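Local atomic coordinates of translation initiation factor eIF2 assembly protein (Schizosaccharomyces pombe, PDB entry 4ZGP), a protein that acts as an ATP-dependent folding chaperone that binds the gamma subunit of eIF2 and allows it to assemble with the alpha and beta subunits. Residues Leu30-Ser35 and Phe176-Val181; Ala205-Arg209 and Gly268-Ser272; Asp242-Asp246 and Asp258-Phe262. One frame throughout, in Å; residues are numbered along the deposited sequence. Where two conformers were deposited one is given.

Interaction 1 of 3, residues Leu30-Ser35 and Phe176-Val181; sequences LHCQFS and FSFELV
Glu179 meets Ser35 in the first turn of helix 34-40 of this ATP-grasp protein, its carboxylate taking both the N-H and the hydroxyl of the serine. Gln33 is the N-cap residue. Ser35 N donates to Glu179 OE2 (2.8 Å) from the syn side, somewhat out of the carboxylate plane, while Ser35 OG gives its proton to the syn lone pair of OE1. At chi1 56° OG stands between the backbone N and the carbonyl carbon, and OG and N each reach one oxygen of the same carboxylate. The helix end probably stabilises the negative charge, and Lys52 adds a salt bridge to OE1. Next to this pair, the Phe34 ring lies under Val181 of strand 180-184: CG1 sits 3.5 Å from the ring centroid, a CH-pi contact over the face. Gln33 sends an extended side chain toward Phe176. Its NE2 donates in the amide plane to a lone pair of Leu30 O (2.9 Å), which fixes the amide's rotation and turns OE1 toward Phe176; OE1 also accepts from Asn117. Leu30 CD2 leans on that ring, 3.9 Å from Phe176 CD1. A water, 2.6 Å from Gln33 OE1, donates to that oxygen and accepts from Ser177 N.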
loop_
_atom_site.group_PDB
_atom_site.type_symbol
_atom_site.label_atom_id
_atom_site.label_comp_id
_atom_site.label_asym_id
_atom_site.label_seq_id
_atom_site.Cartn_x
_atom_site.Cartn_y
_atom_site.Cartn_z
ATOM N N LEU A 30 8.123 -6.795 8.054
ATOM C CA LEU A 30 9.023 -5.654 8.231
ATOM C C LEU A 30 9.537 -5.092 6.905
ATOM O O LEU A 30 9.704 -3.876 6.770
ATOM C CB LEU A 30 10.231 -6.035 9.112
ATOM C CG LEU A 30 9.998 -6.215 10.616
ATOM C CD1 LEU A 30 11.272 -6.735 11.277
ATOM C CD2 LEU A 30 9.551 -4.903 11.253
ATOM N N HIS A 31 9.820 -5.969 5.936
ATOM C CA HIS A 31 10.355 -5.526 4.654
ATOM C C HIS A 31 9.344 -4.720 3.835
ATOM O O HIS A 31 9.731 -3.982 2.923
ATOM C CB HIS A 31 10.832 -6.728 3.822
ATOM C CG HIS A 31 12.005 -7.432 4.429
ATOM N ND1 HIS A 31 12.341 -8.732 4.117
ATOM C CD2 HIS A 31 12.896 -7.027 5.364
ATOM C CE1 HIS A 31 13.411 -9.087 4.810
ATOM N NE2 HIS A 31 13.765 -8.070 5.577
ATOM N N CYS A 32 8.063 -4.887 4.153
ATOM C CA CYS A 32 6.995 -4.220 3.413
ATOM C C CYS A 32 6.561 -2.901 4.036
ATOM O O CYS A 32 5.649 -2.254 3.507
ATOM C CB CYS A 32 5.770 -5.143 3.289
ATOM S SG CYS A 32 6.078 -6.415 2.043
ATOM N N GLN A 33 7.174 -2.510 5.149
ATOM C CA GLN A 33 6.868 -1.187 5.703
ATOM C C GLN A 33 7.201 -0.119 4.684
ATOM O O GLN A 33 8.210 -0.222 3.982
ATOM C CB GLN A 33 7.667 -0.908 6.977
ATOM C CG GLN A 33 7.464 -1.827 8.157
ATOM C CD GLN A 33 8.514 -1.534 9.237
ATOM O OE1 GLN A 33 8.260 -0.778 10.160
ATOM N NE2 GLN A 33 9.703 -2.105 9.082
ATOM N N PHE A 34 6.383 0.933 4.615
ATOM C CA PHE A 34 6.616 2.000 3.644
ATOM C C PHE A 34 8.045 2.557 3.722
ATOM O O PHE A 34 8.720 2.711 2.710
ATOM C CB PHE A 34 5.610 3.151 3.857
ATOM C CG PHE A 34 5.599 4.137 2.745
ATOM C CD1 PHE A 34 4.748 3.963 1.657
ATOM C CD2 PHE A 34 6.424 5.248 2.783
ATOM C CE1 PHE A 34 4.737 4.871 0.619
ATOM C CE2 PHE A 34 6.424 6.158 1.741
ATOM C CZ PHE A 34 5.589 5.976 0.665
ATOM N N SER A 35 8.497 2.850 4.931
ATOM C CA SER A 35 9.841 3.397 5.087
ATOM C C SER A 35 10.909 2.434 4.553
ATOM O O SER A 35 11.945 2.866 4.077
ATOM C CB SER A 35 10.134 3.725 6.549
ATOM O OG SER A 35 9.957 2.602 7.389
ATOM N N PHE A 176 11.449 -1.665 16.040
ATOM C CA PHE A 176 10.338 -1.324 15.160
ATOM C C PHE A 176 9.715 -0.027 15.649
ATOM O O PHE A 176 9.706 0.235 16.844
ATOM C CB PHE A 176 9.299 -2.448 15.142
ATOM C CG PHE A 176 7.971 -2.037 14.576
ATOM C CD1 PHE A 176 7.749 -2.052 13.203
ATOM C CD2 PHE A 176 6.931 -1.653 15.418
ATOM C CE1 PHE A 176 6.513 -1.678 12.684
ATOM C CE2 PHE A 176 5.699 -1.270 14.904
ATOM C CZ PHE A 176 5.489 -1.287 13.537
ATOM N N SER A 177 9.210 0.796 14.740
ATOM C CA SER A 177 8.378 1.920 15.162
ATOM C C SER A 177 7.261 2.165 14.147
ATOM O O SER A 177 7.448 1.931 12.956
ATOM C CB SER A 177 9.216 3.191 15.338
ATOM O OG SER A 177 9.701 3.678 14.099
ATOM N N PHE A 178 6.112 2.649 14.613
ATOM C CA PHE A 178 5.071 3.078 13.696
ATOM C C PHE A 178 5.504 4.379 13.016
ATOM O O PHE A 178 6.312 5.144 13.554
ATOM C CB PHE A 178 3.737 3.253 14.433
ATOM C CG PHE A 178 3.129 1.963 14.885
ATOM C CD1 PHE A 178 2.540 1.104 13.968
ATOM C CD2 PHE A 178 3.147 1.600 16.219
ATOM C CE1 PHE A 178 1.983 -0.092 14.372
ATOM C CE2 PHE A 178 2.574 0.407 16.640
ATOM C CZ PHE A 178 1.998 -0.447 15.709
ATOM N N GLU A 179 4.989 4.616 11.815
ATOM C CA GLU A 179 5.379 5.779 11.033
ATOM C C GLU A 179 4.131 6.361 10.411
ATOM O O GLU A 179 3.190 5.631 10.106
ATOM C CB GLU A 179 6.405 5.397 9.956
ATOM C CG GLU A 179 5.879 4.312 9.022
ATOM C CD GLU A 179 6.976 3.565 8.293
ATOM O OE1 GLU A 179 8.057 3.375 8.878
ATOM O OE2 GLU A 179 6.746 3.154 7.137
ATOM N N LEU A 180 4.115 7.679 10.264
ATOM C CA LEU A 180 3.055 8.358 9.561
ATOM C C LEU A 180 3.546 8.736 8.175
ATOM O O LEU A 180 4.480 9.528 8.011
ATOM C CB LEU A 180 2.591 9.606 10.330
ATOM C CG LEU A 180 1.602 10.481 9.563
ATOM C CD1 LEU A 180 0.376 9.692 9.202
ATOM C CD2 LEU A 180 1.222 11.707 10.394
ATOM N N VAL A 181 2.898 8.159 7.177
ATOM C CA VAL A 181 3.249 8.407 5.799
ATOM C C VAL A 181 2.264 9.381 5.186
ATOM O O VAL A 181 1.062 9.188 5.266
ATOM C CB VAL A 181 3.252 7.087 4.977
ATOM C CG1 VAL A 181 3.593 7.367 3.527
ATOM C CG2 VAL A 181 4.229 6.089 5.593
HETATM O O HOH W 1 9.906 0.216 11.835
#

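Interaction 2 of 3, residues Ala205-Arg209 and Gly268-Ser272; sequences AFCQR and GLLFS. With ADP (adenosine-5'-diphosphate), chain C.
The Phe271 ring takes Ala205 CB over one face, off-centre, 3.9 Å from the ring centroid in a CH-pi contact, and meets Phe206 O near its plane, at the CE2 edge (3.6 Å). Cys207 comes at the same ring obliquely, CB lying 3.7 Å from Phe271 CE2, and its sulfur makes a slanting sulfur-aromatic contact. The second flat group, the Arg209 guanidinium, has the ADP ribose O3' over one face and the alpha phosphate at its edge. Arg209 NH2 donates to ADP O3B (2.9 Å) on the beta phosphate, so the group spans both phosphates and the sugar; NH1 points to the alpha phosphate, and salt bridges to Glu193 and Asp246 also hold it. Bends at chi2 and chi3 carry the chain round to the nucleotide and bring CD to 4.0 Å from Leu269 CD1.

Cys207 is the hub of the contact. With SG between the backbone N and the carbonyl carbon (chi1 61°), the sulfur faces Leu269 CB at 3.7 Å, while Cys207 CB packs 3.9 Å from Leu270 CB. Both leucines sit at the corners of a type II' beta turn closed by Phe271 N and Gly268 O (2.9 Å). Leu269 takes the positive phi (61°) that this turn needs at its first corner. A side chain on Gly268 would run into Phe271 O. No hydrogen bond crosses between the segments; apolar contacts join them.

The turn thus packs against strand 202-208 just ahead of helix 273-278, whose N-cap is Ser272. That strand lies between strands 193-199 and 287-289; Phe271 also touches the latter, and Phe206 projects away from the turn onto helix 221-233.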
loop_
_atom_site.group_PDB
_atom_site.type_symbol
_atom_site.label_atom_id
_atom_site.label_comp_id
_atom_site.label_asym_id
_atom_site.label_seq_id
_atom_site.Cartn_x
_atom_site.Cartn_y
_atom_site.Cartn_z
ATOM N N ALA A 205 1.684 -13.437 -12.237
ATOM C CA ALA A 205 0.307 -12.989 -12.456
ATOM C C ALA A 205 0.155 -11.510 -12.161
ATOM O O ALA A 205 0.858 -10.984 -11.308
ATOM C CB ALA A 205 -0.661 -13.764 -11.577
ATOM N N PHE A 206 -0.789 -10.863 -12.840
ATOM C CA PHE A 206 -1.245 -9.541 -12.402
ATOM C C PHE A 206 -2.667 -9.308 -12.858
ATOM O O PHE A 206 -3.145 -9.940 -13.811
ATOM C CB PHE A 206 -0.316 -8.406 -12.891
ATOM C CG PHE A 206 -0.379 -8.092 -14.371
ATOM C CD1 PHE A 206 -1.289 -7.162 -14.879
ATOM C CD2 PHE A 206 0.535 -8.655 -15.243
ATOM C CE1 PHE A 206 -1.320 -6.844 -16.222
ATOM C CE2 PHE A 206 0.518 -8.330 -16.612
ATOM C CZ PHE A 206 -0.406 -7.423 -17.097
ATOM N N CYS A 207 -3.355 -8.421 -12.146
ATOM C CA CYS A 207 -4.735 -8.137 -12.463
ATOM C C CYS A 207 -5.024 -6.682 -12.273
ATOM O O CYS A 207 -4.317 -5.978 -11.565
ATOM C CB CYS A 207 -5.695 -8.982 -11.600
ATOM S SG CYS A 207 -5.628 -8.766 -9.812
ATOM N N GLN A 208 -6.056 -6.238 -12.968
ATOM C CA GLN A 208 -6.660 -4.946 -12.721
ATOM C C GLN A 208 -6.994 -4.776 -11.242
ATOM O O GLN A 208 -7.491 -5.705 -10.580
ATOM C CB GLN A 208 -7.920 -4.771 -13.571
ATOM C CG GLN A 208 -8.541 -3.387 -13.484
ATOM C CD GLN A 208 -9.682 -3.196 -14.463
ATOM O OE1 GLN A 208 -9.958 -4.074 -15.281
ATOM N NE2 GLN A 208 -10.349 -2.049 -14.381
ATOM N N ARG A 209 -6.745 -3.576 -10.719
ATOM C CA ARG A 209 -6.885 -3.354 -9.288
ATOM C C ARG A 209 -8.295 -2.970 -8.867
ATOM O O ARG A 209 -8.737 -3.333 -7.777
ATOM C CB ARG A 209 -5.895 -2.287 -8.830
ATOM C CG ARG A 209 -4.712 -2.866 -8.107
ATOM C CD ARG A 209 -4.806 -2.639 -6.612
ATOM N NE ARG A 209 -3.964 -1.527 -6.205
ATOM C CZ ARG A 209 -3.970 -0.981 -4.995
ATOM N NH1 ARG A 209 -3.152 0.020 -4.729
ATOM N NH2 ARG A 209 -4.786 -1.441 -4.057
ATOM N N GLY A 268 -6.130 -10.956 -3.035
ATOM C CA GLY A 268 -5.711 -11.520 -4.306
ATOM C C GLY A 268 -6.528 -10.971 -5.461
ATOM O O GLY A 268 -6.187 -11.151 -6.631
ATOM N N LEU A 269 -7.621 -10.295 -5.118
ATOM C CA LEU A 269 -8.475 -9.611 -6.090
ATOM C C LEU A 269 -9.073 -10.588 -7.103
ATOM O O LEU A 269 -9.976 -11.346 -6.745
ATOM C CB LEU A 269 -7.696 -8.477 -6.779
ATOM C CG LEU A 269 -7.246 -7.372 -5.804
ATOM C CD1 LEU A 269 -6.409 -6.326 -6.556
ATOM C CD2 LEU A 269 -8.444 -6.683 -5.144
ATOM N N LEU A 270 -8.610 -10.575 -8.352
ATOM C CA LEU A 270 -9.168 -11.490 -9.357
ATOM C C LEU A 270 -8.528 -12.876 -9.309
ATOM O O LEU A 270 -8.933 -13.780 -10.055
ATOM C CB LEU A 270 -9.025 -10.912 -10.763
ATOM C CG LEU A 270 -9.791 -9.598 -10.924
ATOM C CD1 LEU A 270 -9.662 -9.101 -12.356
ATOM C CD2 LEU A 270 -11.256 -9.814 -10.534
ATOM N N PHE A 271 -7.524 -13.037 -8.450
ATOM C CA PHE A 271 -6.909 -14.347 -8.205
ATOM C C PHE A 271 -7.253 -14.873 -6.821
ATOM O O PHE A 271 -7.394 -14.108 -5.871
ATOM C CB PHE A 271 -5.376 -14.283 -8.337
ATOM C CG PHE A 271 -4.913 -13.950 -9.708
ATOM C CD1 PHE A 271 -4.814 -14.931 -10.682
ATOM C CD2 PHE A 271 -4.593 -12.650 -10.044
ATOM C CE1 PHE A 271 -4.408 -14.628 -11.964
ATOM C CE2 PHE A 271 -4.178 -12.340 -11.330
ATOM C CZ PHE A 271 -4.095 -13.329 -12.301
ATOM N N SER A 272 -7.380 -16.190 -6.690
ATOM C CA SER A 272 -7.451 -16.770 -5.358
ATOM C C SER A 272 -6.053 -17.171 -4.905
ATOM O O SER A 272 -5.180 -17.452 -5.725
ATOM C CB SER A 272 -8.352 -18.005 -5.337
ATOM O OG SER A 272 -7.710 -19.051 -6.036
HETATM P PB ADP C . -3.125 -0.613 -0.443
HETATM O O1B ADP C . -1.920 -1.288 -1.079
HETATM O O2B ADP C . -3.182 -0.752 1.067
HETATM O O3B ADP C . -4.389 -0.908 -1.224
HETATM P PA ADP C . -2.307 1.789 -1.842
HETATM O O1A ADP C . -1.880 0.783 -2.882
HETATM O O2A ADP C . -1.366 2.851 -1.297
HETATM O O3A ADP C . -2.896 0.993 -0.565
HETATM O "O5'" ADP C . -3.586 2.549 -2.445
HETATM C "C5'" ADP C . -4.922 2.253 -2.039
HETATM C "C4'" ADP C . -5.802 2.996 -3.029
HETATM O "O4'" ADP C . -5.778 4.392 -2.726
HETATM C "C3'" ADP C . -5.253 2.853 -4.440
HETATM O "O3'" ADP C . -5.974 1.859 -5.175
HETATM C "C2'" ADP C . -5.404 4.223 -5.066
HETATM O "O2'" ADP C . -6.560 4.281 -5.906
HETATM C "C1'" ADP C . -5.591 5.180 -3.906
HETATM N N9 ADP C . -4.338 5.964 -3.769
HETATM C C8 ADP C . -3.194 5.512 -3.211
HETATM N N7 ADP C . -2.229 6.473 -3.241
HETATM C C5 ADP C . -2.762 7.568 -3.831
HETATM C C6 ADP C . -2.286 8.931 -4.165
HETATM N N6 ADP C . -1.013 9.292 -3.859
HETATM N N1 ADP C . -3.155 9.780 -4.776
HETATM C C2 ADP C . -4.419 9.394 -5.059
HETATM N N3 ADP C . -4.920 8.172 -4.782
HETATM C C4 ADP C . -4.152 7.228 -4.175
#

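Interaction 3 of 3, residues Asp242-Asp246 and Asp258-Phe262; sequences DFVFD and DINPF. With ADP (adenosine-5'-diphosphate), chain C.
Asp246 and Asp258 pair across two antiparallel strands with unlike torsions: CG of Asp258 is trans to its backbone N (chi1 -159°), that of Asp246 trans to its carbonyl carbon (chi1 -68°). On the sheet face they share with Val244 and Asn260, these torsions aim both carboxylates at the ADP phosphates. Asp258 OD2 stops 2.6 Å from ADP O1B, and Asp246 OD2 3.2 Å from the same oxygen. Arg195 holds Asp246, Lys115 holds Asp258. Asn260 ND2 donates to a water (2.6 Å) that in turn reaches Val244 O weakly, and makes a weak bond to Asp258 OD2.

The backbones are joined by Val244 N to Asn260 O, Asn260 N to Val244 O (2.7 Å) and Asp246 N to Asp258 O. Phe245 and Ile259 occupy the other face, where Ile259 CG2 also touches Phe243 CD2. At the far end a water links Asp242 O to Phe262 N. Asp242 CB meets the Phe262 ring obliquely, 3.7 Å from Phe262 CG; the ring also lies beside Val244 CG2, its edge toward Phe243 O. With an alanine at Phe262 the ring is gone, which would probably open a gap beside Asp242 CB and Val244 CG2.

Such a hairpin, presenting acidic and amide side chains to the phosphates, is typical of the ATP-grasp nucleotide site, consistent with magnesium binding by Asp258 and Asn260.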
loop_
_atom_site.group_PDB
_atom_site.type_symbol
_atom_site.label_atom_id
_atom_site.label_comp_id
_atom_site.label_asym_id
_atom_site.label_seq_id
_atom_site.Cartn_x
_atom_site.Cartn_y
_atom_site.Cartn_z
ATOM N N ASP A 242 9.315 -13.647 -2.865
ATOM C CA ASP A 242 7.882 -13.592 -3.141
ATOM C C ASP A 242 7.254 -12.347 -2.506
ATOM O O ASP A 242 7.445 -12.089 -1.316
ATOM C CB ASP A 242 7.156 -14.819 -2.595
ATOM C CG ASP A 242 7.902 -16.135 -2.855
ATOM O OD1 ASP A 242 8.646 -16.258 -3.846
ATOM O OD2 ASP A 242 7.705 -17.066 -2.049
ATOM N N PHE A 243 6.493 -11.598 -3.293
ATOM C CA PHE A 243 5.824 -10.408 -2.770
ATOM C C PHE A 243 4.771 -9.944 -3.769
ATOM O O PHE A 243 4.625 -10.524 -4.843
ATOM C CB PHE A 243 6.855 -9.284 -2.465
ATOM C CG PHE A 243 7.673 -8.828 -3.664
ATOM C CD1 PHE A 243 8.826 -9.503 -4.040
ATOM C CD2 PHE A 243 7.294 -7.701 -4.405
ATOM C CE1 PHE A 243 9.600 -9.070 -5.124
ATOM C CE2 PHE A 243 8.058 -7.265 -5.499
ATOM C CZ PHE A 243 9.212 -7.945 -5.855
ATOM N N VAL A 244 4.025 -8.905 -3.400
ATOM C CA VAL A 244 2.962 -8.389 -4.257
ATOM C C VAL A 244 3.174 -6.893 -4.406
ATOM O O VAL A 244 3.318 -6.229 -3.400
ATOM C CB VAL A 244 1.593 -8.659 -3.643
ATOM C CG1 VAL A 244 0.481 -8.146 -4.552
ATOM C CG2 VAL A 244 1.422 -10.196 -3.339
ATOM N N PHE A 245 3.208 -6.370 -5.627
ATOM C CA PHE A 245 3.399 -4.918 -5.755
ATOM C C PHE A 245 2.265 -4.307 -6.553
ATOM O O PHE A 245 1.725 -4.944 -7.449
ATOM C CB PHE A 245 4.796 -4.572 -6.343
ATOM C CG PHE A 245 5.042 -4.978 -7.783
ATOM C CD1 PHE A 245 5.482 -6.247 -8.104
ATOM C CD2 PHE A 245 4.964 -4.045 -8.802
ATOM C CE1 PHE A 245 5.768 -6.587 -9.431
ATOM C CE2 PHE A 245 5.248 -4.376 -10.128
ATOM C CZ PHE A 245 5.638 -5.642 -10.448
ATOM N N ASP A 246 1.848 -3.093 -6.164
ATOM C CA ASP A 246 0.773 -2.399 -6.870
ATOM C C ASP A 246 1.404 -1.358 -7.767
ATOM O O ASP A 246 2.399 -0.734 -7.394
ATOM C CB ASP A 246 -0.222 -1.733 -5.903
ATOM C CG ASP A 246 -1.033 -2.749 -5.109
ATOM O OD1 ASP A 246 -1.141 -3.913 -5.549
ATOM O OD2 ASP A 246 -1.551 -2.392 -4.042
ATOM N N ASP A 258 2.698 0.373 -4.070
ATOM C CA ASP A 258 2.799 -0.279 -2.770
ATOM C C ASP A 258 3.453 -1.639 -2.953
ATOM O O ASP A 258 3.497 -2.161 -4.061
ATOM C CB ASP A 258 1.414 -0.436 -2.125
ATOM C CG ASP A 258 1.477 -0.628 -0.601
ATOM O OD1 ASP A 258 2.542 -0.454 0.024
ATOM O OD2 ASP A 258 0.431 -0.938 -0.016
ATOM N N ILE A 259 3.972 -2.174 -1.858
ATOM C CA ILE A 259 4.514 -3.532 -1.840
ATOM C C ILE A 259 3.911 -4.214 -0.611
ATOM O O ILE A 259 3.903 -3.654 0.483
ATOM C CB ILE A 259 6.078 -3.561 -1.805
ATOM C CG1 ILE A 259 6.676 -2.890 -3.057
ATOM C CG2 ILE A 259 6.583 -5.028 -1.730
ATOM C CD1 ILE A 259 8.199 -2.937 -3.150
ATOM N N ASN A 260 3.387 -5.422 -0.792
ATOM C CA ASN A 260 2.733 -6.157 0.277
ATOM C C ASN A 260 3.225 -7.605 0.350
ATOM O O ASN A 260 3.779 -8.092 -0.618
ATOM C CB ASN A 260 1.230 -6.156 0.060
ATOM C CG ASN A 260 0.621 -4.809 0.333
ATOM O OD1 ASN A 260 0.627 -4.349 1.465
ATOM N ND2 ASN A 260 0.095 -4.174 -0.697
ATOM N N PRO A 261 3.018 -8.284 1.493
ATOM C CA PRO A 261 3.518 -9.675 1.562
ATOM C C PRO A 261 2.801 -10.644 0.625
ATOM O O PRO A 261 1.647 -10.446 0.269
ATOM C CB PRO A 261 3.257 -10.060 3.025
ATOM C CG PRO A 261 3.263 -8.758 3.762
ATOM C CD PRO A 261 2.557 -7.816 2.815
ATOM N N PHE A 262 3.510 -11.691 0.212
ATOM C CA PHE A 262 2.915 -12.775 -0.583
ATOM C C PHE A 262 2.221 -13.697 0.409
ATOM O O PHE A 262 2.797 -14.682 0.867
ATOM C CB PHE A 262 3.995 -13.509 -1.381
ATOM C CG PHE A 262 3.468 -14.439 -2.442
ATOM C CD1 PHE A 262 3.170 -13.968 -3.717
ATOM C CD2 PHE A 262 3.320 -15.796 -2.178
ATOM C CE1 PHE A 262 2.706 -14.820 -4.708
ATOM C CE2 PHE A 262 2.859 -16.663 -3.170
ATOM C CZ PHE A 262 2.540 -16.178 -4.428
HETATM P PB ADP C . -3.125 -0.613 -0.443
HETATM O O1B ADP C . -1.920 -1.288 -1.079
HETATM O O2B ADP C . -3.182 -0.752 1.067
HETATM O O3B ADP C . -4.389 -0.908 -1.224
HETATM P PA ADP C . -2.307 1.789 -1.842
HETATM O O1A ADP C . -1.880 0.783 -2.882
HETATM O O2A ADP C . -1.366 2.851 -1.297
HETATM O O3A ADP C . -2.896 0.993 -0.565
HETATM O "O5'" ADP C . -3.586 2.549 -2.445
HETATM C "C5'" ADP C . -4.922 2.253 -2.039
HETATM C "C4'" ADP C . -5.802 2.996 -3.029
HETATM O "O4'" ADP C . -5.778 4.392 -2.726
HETATM C "C3'" ADP C . -5.253 2.853 -4.440
HETATM O "O3'" ADP C . -5.974 1.859 -5.175
HETATM C "C2'" ADP C . -5.404 4.223 -5.066
HETATM O "O2'" ADP C . -6.560 4.281 -5.906
HETATM C "C1'" ADP C . -5.591 5.180 -3.906
HETATM N N9 ADP C . -4.338 5.964 -3.769
HETATM C C8 ADP C . -3.194 5.512 -3.211
HETATM N N7 ADP C . -2.229 6.473 -3.241
HETATM C C5 ADP C . -2.762 7.568 -3.831
HETATM C C6 ADP C . -2.286 8.931 -4.165
HETATM N N6 ADP C . -1.013 9.292 -3.859
HETATM N N1 ADP C . -3.155 9.780 -4.776
HETATM C C2 ADP C . -4.419 9.394 -5.059
HETATM N N3 ADP C . -4.920 8.172 -4.782
HETATM C C4 ADP C . -4.152 7.228 -4.175
HETATM O O HOH W 2 6.526 -11.482 0.959
HETATM O O HOH W 3 0.610 -4.804 -3.208
#

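Interactions 2 and 3 both reach the five-stranded sheet and share the nucleotide: their centres lie about 12 Å apart, and Arg209 NH1 bridges to Asp246 OD2 (3.0 Å), tying that arginine to the hairpin. Along the chain, interaction 3 is nested inside the loop closed by interaction 2. Interaction 1 reaches the three-stranded sheet through strand 180-184; its centre is about 14 Å from that of interaction 3, which it touches where Cys32 SG packs 3.5 Å from Asn260 C. The centres of interactions 1 and 2 are about 25 Å apart, on opposite sides of the chain's centre. Interactions 2 and 3 touch ADP; the side chain of Phe34 is about 7 Å from the bound ADP.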